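Local coordinates for protein hydrolase, haloacid dehalogenase-like family (Pseudomonas syringae pv. tomato, PDB 3S6J) that is a calcium-binding haloacid dehalogenase-like hydrolase domain, one piece of a longer protein, and probably acts as a sugar phosphatase, at residues 8-13 with 111-116; 166-171 with 186-191; 151-156 with 178-183; 116-121 with 137-142. All coordinates share one frame; numbering follows the deposited sequence.

Contact 1 (8-13 with 111-116); sequences SFIFDL and CIATSG. With CA (calcium ion), chain M.
I10 and A113 meet on one face of the sheet, F11 and I112 on the other, as two parallel strands run side by side. I10 CG1 is anti to the carbonyl carbon (chi1 -54°), which leaves CG2 anti to the backbone N, and CG2 comes within 3.7 Å of A113 CB. On the opposite face the meeting is looser: F11 CB approaches I112 CG1 at 4.3 Å. C111 O lies at the edge of the F11 ring, near its plane, and L99, L100 and L103 of helix 96-105 pack on the side chain. One step on, where strand 8-11 gives way to loop, L13 CB rests against I112 CG2 at 4.0 Å.

Three backbone bonds fix this pairing. C111 N donates to F9 O at 2.7 Å, F11 N to C111 O at 2.8 Å and A113 N to F11 O at 2.8 Å. D12 CA points its hydrogen at A113 O almost straight, with 174° at the hydrogen.

D12 leaves its strand with CG anti to the backbone N (chi1 168°). Its OD2 binds calcium at 2.5 Å and also accepts from T16 OG1, whereas OD1 takes a water that accepts from S115 N at 3.0 Å. K147 NZ pairs with D12 OD1 and donates to A113 O, tying the two strand ends together. D14 and D172 complete the protein ligands. An aspartate just past the first strand, opening a DxDx(T/V)-type sequence on the metal, is the active-site signature of the HAD Rossmann-like fold.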
loop_
_atom_site.group_PDB
_atom_site.type_symbol
_atom_site.label_atom_id
_atom_site.label_comp_id
_atom_site.label_asym_id
_atom_site.label_seq_id
_atom_site.Cartn_x
_atom_site.Cartn_y
_atom_site.Cartn_z
ATOM N N SER E 8 -22.324 -5.361 -19.162
ATOM C CA SER E 8 -21.082 -5.994 -19.610
ATOM C C SER E 8 -19.925 -5.512 -18.727
ATOM O O SER E 8 -19.952 -4.381 -18.229
ATOM C CB SER E 8 -20.816 -5.675 -21.084
ATOM O OG SER E 8 -21.829 -6.229 -21.905
ATOM N N PHE E 9 -18.918 -6.361 -18.534
ATOM C CA PHE E 9 -17.939 -6.139 -17.479
ATOM C C PHE E 9 -16.508 -5.998 -17.977
ATOM O O PHE E 9 -15.986 -6.867 -18.685
ATOM C CB PHE E 9 -18.005 -7.272 -16.452
ATOM C CG PHE E 9 -19.265 -7.276 -15.633
ATOM C CD1 PHE E 9 -20.469 -7.712 -16.181
ATOM C CD2 PHE E 9 -19.252 -6.851 -14.315
ATOM C CE1 PHE E 9 -21.642 -7.720 -15.418
ATOM C CE2 PHE E 9 -20.415 -6.853 -13.551
ATOM C CZ PHE E 9 -21.613 -7.285 -14.105
ATOM N N ILE E 10 -15.863 -4.903 -17.587
ATOM C CA ILE E 10 -14.444 -4.718 -17.881
ATOM C C ILE E 10 -13.630 -4.766 -16.590
ATOM O O ILE E 10 -13.732 -3.875 -15.747
ATOM C CB ILE E 10 -14.174 -3.402 -18.618
ATOM C CG1 ILE E 10 -15.055 -3.305 -19.866
ATOM C CG2 ILE E 10 -12.723 -3.338 -18.993
ATOM C CD1 ILE E 10 -15.033 -1.947 -20.557
ATOM N N PHE E 11 -12.837 -5.822 -16.438
ATOM C CA PHE E 11 -12.092 -6.045 -15.212
ATOM C C PHE E 11 -10.635 -5.622 -15.377
ATOM O O PHE E 11 -9.985 -5.966 -16.369
ATOM C CB PHE E 11 -12.103 -7.525 -14.846
ATOM C CG PHE E 11 -13.412 -8.029 -14.300
ATOM C CD1 PHE E 11 -13.698 -7.932 -12.950
ATOM C CD2 PHE E 11 -14.328 -8.648 -15.128
ATOM C CE1 PHE E 11 -14.887 -8.431 -12.446
ATOM C CE2 PHE E 11 -15.521 -9.142 -14.630
ATOM C CZ PHE E 11 -15.807 -9.027 -13.293
ATOM N N ASP E 12 -10.122 -4.875 -14.411
ATOM C CA ASP E 12 -8.682 -4.748 -14.282
ATOM C C ASP E 12 -8.155 -6.105 -13.769
ATOM O O ASP E 12 -8.947 -6.957 -13.347
ATOM C CB ASP E 12 -8.337 -3.617 -13.324
ATOM C CG ASP E 12 -6.880 -3.622 -12.939
ATOM O OD1 ASP E 12 -6.038 -3.353 -13.811
ATOM O OD2 ASP E 12 -6.585 -3.907 -11.762
ATOM N N LEU E 13 -6.839 -6.323 -13.804
ATOM C CA LEU E 13 -6.305 -7.638 -13.427
ATOM C C LEU E 13 -5.491 -7.612 -12.134
ATOM O O LEU E 13 -5.941 -8.067 -11.080
ATOM C CB LEU E 13 -5.479 -8.215 -14.579
ATOM C CG LEU E 13 -4.884 -9.623 -14.439
ATOM C CD1 LEU E 13 -5.927 -10.658 -13.973
ATOM C CD2 LEU E 13 -4.248 -10.043 -15.772
ATOM N N CYS E 111 -14.527 -8.629 -20.145
ATOM C CA CYS E 111 -13.216 -8.557 -20.751
ATOM C C CYS E 111 -12.217 -8.086 -19.707
ATOM O O CYS E 111 -12.560 -7.309 -18.817
ATOM C CB CYS E 111 -13.233 -7.583 -21.928
ATOM S SG CYS E 111 -11.724 -7.587 -22.916
ATOM N N ILE E 112 -10.980 -8.562 -19.810
ATOM C CA ILE E 112 -9.940 -8.085 -18.915
ATOM C C ILE E 112 -9.195 -6.978 -19.626
ATOM O O ILE E 112 -8.999 -7.043 -20.833
ATOM C CB ILE E 112 -9.017 -9.221 -18.444
ATOM C CG1 ILE E 112 -9.735 -10.019 -17.354
ATOM C CG2 ILE E 112 -7.676 -8.670 -17.947
ATOM C CD1 ILE E 112 -9.115 -11.369 -17.064
ATOM N N ALA E 113 -8.839 -5.933 -18.882
ATOM C CA ALA E 113 -8.148 -4.773 -19.449
ATOM C C ALA E 113 -7.059 -4.297 -18.496
ATOM O O ALA E 113 -7.357 -3.776 -17.413
ATOM C CB ALA E 113 -9.132 -3.647 -19.746
ATOM N N THR E 114 -5.802 -4.478 -18.914
ATOM C CA THR E 114 -4.638 -4.227 -18.062
ATOM C C THR E 114 -3.608 -3.313 -18.743
ATOM O O THR E 114 -3.408 -3.388 -19.959
ATOM C CB THR E 114 -3.959 -5.571 -17.635
ATOM O OG1 THR E 114 -2.777 -5.298 -16.874
ATOM C CG2 THR E 114 -3.574 -6.412 -18.856
ATOM N N SER E 115 -2.964 -2.444 -17.961
ATOM C CA SER E 115 -1.855 -1.607 -18.467
ATOM C C SER E 115 -0.580 -2.419 -18.596
ATOM O O SER E 115 0.392 -1.963 -19.186
ATOM C CB SER E 115 -1.585 -0.403 -17.556
ATOM O OG SER E 115 -2.676 0.497 -17.534
ATOM N N GLY E 116 -0.580 -3.616 -18.019
ATOM C CA GLY E 116 0.507 -4.557 -18.218
ATOM C C GLY E 116 0.607 -5.019 -19.669
ATOM O O GLY E 116 -0.376 -4.986 -20.425
HETATM CA CA CA M . -4.553 -2.638 -10.971
HETATM O O HOH W 1 -3.458 -1.905 -15.048
HETATM O O HOH W 2 -5.034 -0.592 -12.178
HETATM O O HOH W 3 -2.339 -2.604 -12.235
HETATM O O HOH W 4 -3.059 -1.334 -9.183
#

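Contact 2 (166-171 with 186-191); sequences ECLVIG and TGVGLL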
loop_
_atom_site.group_PDB
_atom_site.type_symbol
_atom_site.label_atom_id
_atom_site.label_comp_id
_atom_site.label_asym_id
_atom_site.label_seq_id
_atom_site.Cartn_x
_atom_site.Cartn_y
_atom_site.Cartn_z
ATOM N N GLU E 166 -22.744 0.785 -21.736
ATOM C CA GLU E 166 -23.421 -0.366 -21.139
ATOM C C GLU E 166 -22.445 -1.162 -20.291
ATOM O O GLU E 166 -22.718 -2.304 -19.907
ATOM C CB GLU E 166 -24.020 -1.281 -22.212
ATOM C CG GLU E 166 -25.427 -0.897 -22.662
ATOM C CD GLU E 166 -26.018 -1.896 -23.651
ATOM O OE1 GLU E 166 -25.951 -3.126 -23.392
ATOM O OE2 GLU E 166 -26.548 -1.445 -24.691
ATOM N N CYS E 167 -21.300 -0.557 -20.005
ATOM C CA CYS E 167 -20.215 -1.271 -19.340
ATOM C C CYS E 167 -19.977 -0.852 -17.890
ATOM O O CYS E 167 -20.134 0.319 -17.522
ATOM C CB CYS E 167 -18.920 -1.129 -20.136
ATOM S SG CYS E 167 -18.829 -2.164 -21.613
ATOM N N LEU E 168 -19.584 -1.825 -17.081
ATOM C CA LEU E 168 -19.131 -1.562 -15.730
ATOM C C LEU E 168 -17.632 -1.822 -15.651
ATOM O O LEU E 168 -17.166 -2.939 -15.896
ATOM C CB LEU E 168 -19.848 -2.483 -14.758
ATOM C CG LEU E 168 -20.004 -2.070 -13.296
ATOM C CD1 LEU E 168 -20.211 -3.335 -12.478
ATOM C CD2 LEU E 168 -18.804 -1.308 -12.791
ATOM N N VAL E 169 -16.875 -0.786 -15.321
ATOM C CA VAL E 169 -15.447 -0.956 -15.114
ATOM C C VAL E 169 -15.179 -1.347 -13.674
ATOM O O VAL E 169 -15.679 -0.704 -12.738
ATOM C CB VAL E 169 -14.653 0.317 -15.495
ATOM C CG1 VAL E 169 -13.197 0.197 -15.067
ATOM C CG2 VAL E 169 -14.744 0.551 -16.988
ATOM N N ILE E 170 -14.408 -2.419 -13.494
ATOM C CA ILE E 170 -14.021 -2.847 -12.158
ATOM C C ILE E 170 -12.512 -2.776 -11.999
ATOM O O ILE E 170 -11.778 -3.377 -12.776
ATOM C CB ILE E 170 -14.539 -4.260 -11.835
ATOM C CG1 ILE E 170 -16.062 -4.300 -12.021
ATOM C CG2 ILE E 170 -14.135 -4.657 -10.422
ATOM C CD1 ILE E 170 -16.721 -5.489 -11.440
ATOM N N GLY E 171 -12.052 -2.029 -11.001
ATOM C CA GLY E 171 -10.633 -1.722 -10.872
ATOM C C GLY E 171 -10.241 -1.465 -9.432
ATOM O O GLY E 171 -11.111 -1.343 -8.556
ATOM N N THR E 186 -19.253 3.377 -15.983
ATOM C CA THR E 186 -19.507 3.384 -14.552
ATOM C C THR E 186 -18.380 2.654 -13.873
ATOM O O THR E 186 -18.097 1.513 -14.205
ATOM C CB THR E 186 -20.823 2.702 -14.223
ATOM O OG1 THR E 186 -21.868 3.346 -14.955
ATOM C CG2 THR E 186 -21.104 2.770 -12.716
ATOM N N GLY E 187 -17.723 3.332 -12.941
ATOM C CA GLY E 187 -16.556 2.787 -12.282
ATOM C C GLY E 187 -16.869 2.294 -10.889
ATOM O O GLY E 187 -17.592 2.941 -10.121
ATOM N N VAL E 188 -16.324 1.130 -10.572
ATOM C CA VAL E 188 -16.486 0.500 -9.267
ATOM C C VAL E 188 -15.098 0.105 -8.775
ATOM O O VAL E 188 -14.323 -0.517 -9.520
ATOM C CB VAL E 188 -17.393 -0.739 -9.357
ATOM C CG1 VAL E 188 -17.259 -1.604 -8.114
ATOM C CG2 VAL E 188 -18.843 -0.307 -9.558
ATOM N N GLY E 189 -14.775 0.485 -7.539
ATOM C CA GLY E 189 -13.429 0.305 -7.027
ATOM C C GLY E 189 -13.318 -0.790 -5.981
ATOM O O GLY E 189 -14.257 -0.993 -5.198
ATOM N N LEU E 190 -12.175 -1.476 -5.975
ATOM C CA LEU E 190 -11.862 -2.532 -5.005
ATOM C C LEU E 190 -10.678 -2.119 -4.139
ATOM O O LEU E 190 -9.700 -1.529 -4.636
ATOM C CB LEU E 190 -11.511 -3.836 -5.722
ATOM C CG LEU E 190 -12.617 -4.826 -6.114
ATOM C CD1 LEU E 190 -13.841 -4.133 -6.621
ATOM C CD2 LEU E 190 -12.128 -5.910 -7.106
ATOM N N LEU E 191 -10.749 -2.450 -2.852
ATOM C CA LEU E 191 -9.684 -2.136 -1.908
ATOM C C LEU E 191 -8.483 -3.089 -2.009
ATOM O O LEU E 191 -7.458 -2.877 -1.345
ATOM C CB LEU E 191 -10.226 -2.144 -0.472
ATOM C CG LEU E 191 -11.433 -1.240 -0.175
ATOM C CD1 LEU E 191 -11.846 -1.382 1.294
ATOM C CD2 LEU E 191 -11.104 0.225 -0.506
#
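The flat groups meeting between V169, G171 and T186, V188, L190 are peptide units. V169 N donates to T186 O at 2.8 Å, V188 N to V169 O at 2.9 Å, G171 N to V188 O at 3.1 Å and L190 N to G171 O at 2.8 Å. The alternation of donors and acceptors, with short axes 26° apart, is that of a parallel pair.

Of the two sheet faces, one carries L168, I170, T186 and V188. Here the CD2 methyl of L168 reaches V188 CG2 at 3.4 Å, closer than usual van der Waals contact and therefore doubtful in detail. Further along, with CG1 anti to the carbonyl carbon (chi1 -56°), I170 CG2 meets L190 CD1 at 3.8 Å, the two chains passing at a slant. The other face is sparsely furnished: V169 is paired with G187 and G171 with G189, so three of these four residues are glycines, with V169 the exception. G189 CA sends its hydrogen toward G171 O at 3.2 Å.

This pair is the strand part of a beta-alpha-beta unit whose crossover is helix 174-182. Strand 8-11 bonds to the other edge of 167-171, L215 of helix 212-217 packs on I170 and L190, and A157 of helix 151-160 touches C167 from the glycine-rich side.

Contact 3 (151-156 with 178-183); sequences DLFLAA and LAARRC
F153 projects its ring from helix 151-160 against the flank of helix 174-182, where A179 and A180 offer no more than methyl groups and backbone. Ring atom CE2 makes the nearest approaches: A179 CB stands 3.5 Å from it, set obliquely to the ring, and A180 N lies 3.7 Å from it, at the ring edge and in its plane. The A180 methyl is more distant, with its CB 4.3 Å from F153 CE2. The small alanines thus let the phenyl come right up to the helix backbone.

A second patch forms at the helix end. L154 reaches over with its CD2 branch, which packs on C183 CB at 3.7 Å, and F153 CB lies 4.3 Å from C183 SG. Sulfur is brought there by a first torsion that sets SG between the backbone N and the carbonyl carbon (chi1 56°). The side-chain contacts are apolar, and the polar atom A180 N meets the ring at its edge.

What positions these groups is backbone structure. R182 N donates to L178 O at 2.9 Å, holding the last turn of helix 174-182, whereas C183 N makes weak bonds to A179 O and A180 O, as the chain leaves helical geometry. At the other helix, D149 OD1 accepts from D151 N at the first turn.

Both helices pack on the parallel sheet: F153 touches I10 of strand 8-11 and V169 of strand 167-171, and A180 also rests on V169. Two neighbouring helices on the same sheet face are thereby packed together.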
loop_
_atom_site.group_PDB
_atom_site.type_symbol
_atom_site.label_atom_id
_atom_site.label_comp_id
_atom_site.label_asym_id
_atom_site.label_seq_id
_atom_site.Cartn_x
_atom_site.Cartn_y
_atom_site.Cartn_z
ATOM N N ASP E 151 -8.191 4.301 -23.642
ATOM C CA ASP E 151 -7.901 3.362 -24.719
ATOM C C ASP E 151 -8.249 1.926 -24.400
ATOM O O ASP E 151 -9.012 1.295 -25.136
ATOM C CB ASP E 151 -6.432 3.437 -25.124
ATOM C CG ASP E 151 -6.229 4.221 -26.397
ATOM O OD1 ASP E 151 -7.159 4.975 -26.769
ATOM O OD2 ASP E 151 -5.152 4.075 -27.024
ATOM N N LEU E 152 -7.664 1.405 -23.323
ATOM C CA LEU E 152 -7.847 0.010 -22.949
ATOM C C LEU E 152 -9.328 -0.382 -22.789
ATOM O O LEU E 152 -9.732 -1.472 -23.200
ATOM C CB LEU E 152 -7.090 -0.327 -21.656
ATOM C CG LEU E 152 -5.673 -0.928 -21.635
ATOM C CD1 LEU E 152 -5.295 -1.624 -22.928
ATOM C CD2 LEU E 152 -4.647 0.105 -21.280
ATOM N N PHE E 153 -10.124 0.480 -22.164
ATOM C CA PHE E 153 -11.500 0.125 -21.848
ATOM C C PHE E 153 -12.349 0.137 -23.103
ATOM O O PHE E 153 -13.256 -0.679 -23.260
ATOM C CB PHE E 153 -12.080 1.064 -20.787
ATOM C CG PHE E 153 -11.426 0.927 -19.428
ATOM C CD1 PHE E 153 -10.744 -0.230 -19.086
ATOM C CD2 PHE E 153 -11.509 1.944 -18.490
ATOM C CE1 PHE E 153 -10.145 -0.364 -17.841
ATOM C CE2 PHE E 153 -10.915 1.811 -17.238
ATOM C CZ PHE E 153 -10.233 0.659 -16.920
ATOM N N LEU E 154 -12.049 1.089 -23.984
ATOM C CA LEU E 154 -12.712 1.211 -25.274
ATOM C C LEU E 154 -12.440 -0.022 -26.129
ATOM O O LEU E 154 -13.354 -0.566 -26.745
ATOM C CB LEU E 154 -12.234 2.481 -25.998
ATOM C CG LEU E 154 -12.549 3.791 -25.255
ATOM C CD1 LEU E 154 -11.973 4.994 -25.949
ATOM C CD2 LEU E 154 -14.057 3.950 -25.053
ATOM N N ALA E 155 -11.182 -0.458 -26.164
ATOM C CA ALA E 155 -10.812 -1.659 -26.903
ATOM C C ALA E 155 -11.500 -2.883 -26.309
ATOM O O ALA E 155 -11.882 -3.796 -27.028
ATOM C CB ALA E 155 -9.290 -1.847 -26.924
ATOM N N ALA E 156 -11.664 -2.882 -24.991
ATOM C CA ALA E 156 -12.336 -3.964 -24.290
ATOM C C ALA E 156 -13.834 -3.978 -24.585
ATOM O O ALA E 156 -14.402 -5.029 -24.882
ATOM C CB ALA E 156 -12.094 -3.861 -22.799
ATOM N N LEU E 178 -10.376 6.836 -13.069
ATOM C CA LEU E 178 -10.104 7.939 -13.970
ATOM C C LEU E 178 -10.401 7.549 -15.433
ATOM O O LEU E 178 -11.190 8.221 -16.117
ATOM C CB LEU E 178 -8.646 8.392 -13.799
ATOM C CG LEU E 178 -8.336 9.691 -13.027
ATOM C CD1 LEU E 178 -9.383 10.112 -12.032
ATOM C CD2 LEU E 178 -6.969 9.646 -12.370
ATOM N N ALA E 179 -9.800 6.453 -15.907
ATOM C CA ALA E 179 -10.074 6.013 -17.267
ATOM C C ALA E 179 -11.559 5.693 -17.478
ATOM O O ALA E 179 -12.107 5.915 -18.562
ATOM C CB ALA E 179 -9.200 4.821 -17.638
ATOM N N ALA E 180 -12.214 5.157 -16.453
ATOM C CA ALA E 180 -13.615 4.787 -16.602
ATOM C C ALA E 180 -14.423 6.053 -16.850
ATOM O O ALA E 180 -15.243 6.110 -17.766
ATOM C CB ALA E 180 -14.125 4.045 -15.374
ATOM N N ARG E 181 -14.200 7.056 -16.009
ATOM C CA ARG E 181 -14.923 8.313 -16.096
ATOM C C ARG E 181 -14.613 9.064 -17.407
ATOM O O ARG E 181 -15.472 9.727 -17.971
ATOM C CB ARG E 181 -14.604 9.182 -14.879
ATOM C CG ARG E 181 -15.101 8.628 -13.549
ATOM C CD ARG E 181 -16.584 8.269 -13.634
ATOM N NE ARG E 181 -17.314 9.388 -14.197
ATOM C CZ ARG E 181 -18.390 9.311 -14.971
ATOM N NH1 ARG E 181 -18.921 8.140 -15.303
ATOM N NH2 ARG E 181 -18.924 10.442 -15.420
ATOM N N ARG E 182 -13.382 8.948 -17.887
ATOM C CA ARG E 182 -12.981 9.613 -19.133
ATOM C C ARG E 182 -13.718 9.107 -20.363
ATOM O O ARG E 182 -13.920 9.862 -21.306
ATOM C CB ARG E 182 -11.476 9.558 -19.321
ATOM C CG ARG E 182 -10.768 10.723 -18.631
ATOM C CD ARG E 182 -9.259 10.542 -18.537
ATOM N NE ARG E 182 -8.635 10.651 -19.852
ATOM C CZ ARG E 182 -7.324 10.616 -20.067
ATOM N NH1 ARG E 182 -6.486 10.456 -19.056
ATOM N NH2 ARG E 182 -6.855 10.718 -21.304
ATOM N N CYS E 183 -14.152 7.844 -20.346
ATOM C CA CYS E 183 -15.008 7.338 -21.419
ATOM C C CYS E 183 -16.452 7.220 -20.962
ATOM O O CYS E 183 -17.263 6.570 -21.616
ATOM C CB CYS E 183 -14.493 6.009 -21.985
ATOM S SG CYS E 183 -14.291 4.695 -20.763
#

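Contact 4 (116-121 with 137-142); sequences GGIDTA and IVTRDD
T139, I118 and D141 have the largest buried areas of the contact, and a polar link joins the last two: D141 OD2 accepts from I118 N at 2.9 Å. The bond is nearly straight, 172° at the hydrogen, and reaches the oxygen from its syn side, 32° out of the carboxylate plane. G117 is at the N-cap position, and the amide of I118, the first residue of the helix, is taken by the carboxylate of D141 from the other segment. The positive end of the helix dipole would be expected to favour the charged form of D141.

The side chains of I118 and D141 cross at about a right angle, with I118 CG1 3.5 Å from OD2. T139 packs against the same turn. Its OG1 sits between the backbone N and the carbonyl carbon (chi1 71°), facing I118 CG1 at 4.0 Å, while its CG2 meets A121 CB at 4.2 Å. A121 CB also has I137 CD1 at 4.3 Å, so a short apolar row lines the first turn.

Beside T139, G116 O receives R140 N at 3.0 Å, the donor tilted from the carbonyl plane. Within its own segment T139 N donates to D142 OD2 at 2.6 Å, and D142 N returns to T139 O, which holds the bend after the strand. G117 O accepts from both T120 OG1 and A121 N, which holds the first turn.

The contact joins the start of helix 118-127 to the end of strand 137-138 in the beta-alpha-beta unit that begins with strand 110-113. I132 touches I118 and I137 in the crossover, and helix 151-160 packs on V138 of the outermost strand.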
loop_
_atom_site.group_PDB
_atom_site.type_symbol
_atom_site.label_atom_id
_atom_site.label_comp_id
_atom_site.label_asym_id
_atom_site.label_seq_id
_atom_site.Cartn_x
_atom_site.Cartn_y
_atom_site.Cartn_z
ATOM N N GLY E 116 -0.580 -3.616 -18.019
ATOM C CA GLY E 116 0.507 -4.557 -18.218
ATOM C C GLY E 116 0.607 -5.019 -19.669
ATOM O O GLY E 116 -0.376 -4.986 -20.425
ATOM N N GLY E 117 1.803 -5.433 -20.068
ATOM C CA GLY E 117 1.998 -6.056 -21.364
ATOM C C GLY E 117 1.777 -7.554 -21.254
ATOM O O GLY E 117 1.517 -8.073 -20.164
ATOM N N ILE E 118 1.883 -8.248 -22.381
ATOM C CA ILE E 118 1.635 -9.690 -22.441
ATOM C C ILE E 118 2.330 -10.502 -21.335
ATOM O O ILE E 118 1.767 -11.469 -20.826
ATOM C CB ILE E 118 2.007 -10.242 -23.842
ATOM C CG1 ILE E 118 0.936 -9.851 -24.860
ATOM C CG2 ILE E 118 2.161 -11.750 -23.821
ATOM C CD1 ILE E 118 -0.290 -10.749 -24.827
ATOM N N ASP E 119 3.547 -10.105 -20.961
ATOM C CA ASP E 119 4.334 -10.850 -19.976
ATOM C C ASP E 119 3.679 -10.893 -18.594
ATOM O O ASP E 119 3.345 -11.966 -18.075
ATOM C CB ASP E 119 5.742 -10.255 -19.848
ATOM C CG ASP E 119 6.585 -10.449 -21.104
ATOM O OD1 ASP E 119 6.048 -10.963 -22.116
ATOM O OD2 ASP E 119 7.790 -10.082 -21.076
ATOM N N THR E 120 3.527 -9.726 -17.980
ATOM C CA THR E 120 2.887 -9.662 -16.677
ATOM C C THR E 120 1.506 -10.294 -16.750
ATOM O O THR E 120 1.143 -11.099 -15.905
ATOM C CB THR E 120 2.786 -8.203 -16.147
ATOM O OG1 THR E 120 2.451 -7.325 -17.227
ATOM C CG2 THR E 120 4.116 -7.752 -15.543
ATOM N N ALA E 121 0.737 -9.936 -17.768
ATOM C CA ALA E 121 -0.630 -10.434 -17.874
ATOM C C ALA E 121 -0.718 -11.959 -17.931
ATOM O O ALA E 121 -1.660 -12.549 -17.407
ATOM C CB ALA E 121 -1.340 -9.804 -19.067
ATOM N N ILE E 137 -9.352 -10.423 -23.416
ATOM C CA ILE E 137 -8.394 -9.584 -22.712
ATOM C C ILE E 137 -7.711 -8.594 -23.646
ATOM O O ILE E 137 -7.419 -8.906 -24.803
ATOM C CB ILE E 137 -7.321 -10.424 -21.984
ATOM C CG1 ILE E 137 -6.306 -9.511 -21.294
ATOM C CG2 ILE E 137 -6.614 -11.360 -22.958
ATOM C CD1 ILE E 137 -5.371 -10.249 -20.358
ATOM N N VAL E 138 -7.479 -7.391 -23.132
ATOM C CA VAL E 138 -6.714 -6.369 -23.833
ATOM C C VAL E 138 -5.519 -5.996 -22.973
ATOM O O VAL E 138 -5.645 -5.860 -21.755
ATOM C CB VAL E 138 -7.564 -5.111 -24.098
ATOM C CG1 VAL E 138 -6.702 -3.996 -24.598
ATOM C CG2 VAL E 138 -8.641 -5.415 -25.118
ATOM N N THR E 139 -4.355 -5.855 -23.602
ATOM C CA THR E 139 -3.149 -5.459 -22.890
ATOM C C THR E 139 -2.569 -4.170 -23.462
ATOM O O THR E 139 -3.033 -3.659 -24.483
ATOM C CB THR E 139 -2.072 -6.582 -22.911
ATOM O OG1 THR E 139 -1.526 -6.716 -24.231
ATOM C CG2 THR E 139 -2.679 -7.892 -22.503
ATOM N N ARG E 140 -1.550 -3.653 -22.785
ATOM C CA ARG E 140 -0.867 -2.432 -23.192
ATOM C C ARG E 140 -0.331 -2.568 -24.611
ATOM O O ARG E 140 -0.260 -1.597 -25.360
ATOM C CB ARG E 140 0.280 -2.156 -22.219
ATOM C CG ARG E 140 1.267 -1.126 -22.689
ATOM C CD ARG E 140 0.721 0.278 -22.515
ATOM N NE ARG E 140 1.602 1.248 -23.154
ATOM C CZ ARG E 140 1.490 1.600 -24.425
ATOM N NH1 ARG E 140 0.534 1.059 -25.167
ATOM N NH2 ARG E 140 2.325 2.491 -24.955
ATOM N N ASP E 141 0.042 -3.788 -24.977
ATOM C CA ASP E 141 0.514 -4.065 -26.327
ATOM C C ASP E 141 -0.612 -3.956 -27.357
ATOM O O ASP E 141 -0.371 -4.030 -28.560
ATOM C CB ASP E 141 1.155 -5.450 -26.386
ATOM C CG ASP E 141 2.292 -5.617 -25.379
ATOM O OD1 ASP E 141 3.089 -4.663 -25.201
ATOM O OD2 ASP E 141 2.397 -6.709 -24.773
ATOM N N ASP E 142 -1.844 -3.766 -26.896
ATOM C CA ASP E 142 -2.980 -3.712 -27.809
ATOM C C ASP E 142 -3.387 -2.298 -28.149
ATOM O O ASP E 142 -4.218 -2.089 -29.023
ATOM C CB ASP E 142 -4.182 -4.454 -27.226
ATOM C CG ASP E 142 -3.949 -5.928 -27.137
ATOM O OD1 ASP E 142 -3.411 -6.482 -28.118
ATOM O OD2 ASP E 142 -4.270 -6.532 -26.089
#

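In the fold
Contacts 1, 2 and 4 lie along one parallel sheet. Contact 1 is central, with the centres of the other three about 10 Å away. It joins contact 2 through D12 N to I170 O (2.8 Å) and contact 4 through V138 N to I112 O (2.8 Å). Contacts 2 and 4 flank it without touching, their centres about 19 Å apart. Contact 3 lies over one sheet face: F153 CZ meets V169 CG1 of contact 2 at 3.5 Å, and L152 packs on V138 of contact 4. The calcium, bound directly in contact 1, is about 6 Å from G171 CA, and about 9 Å from both G116 CA and the F153 side chain.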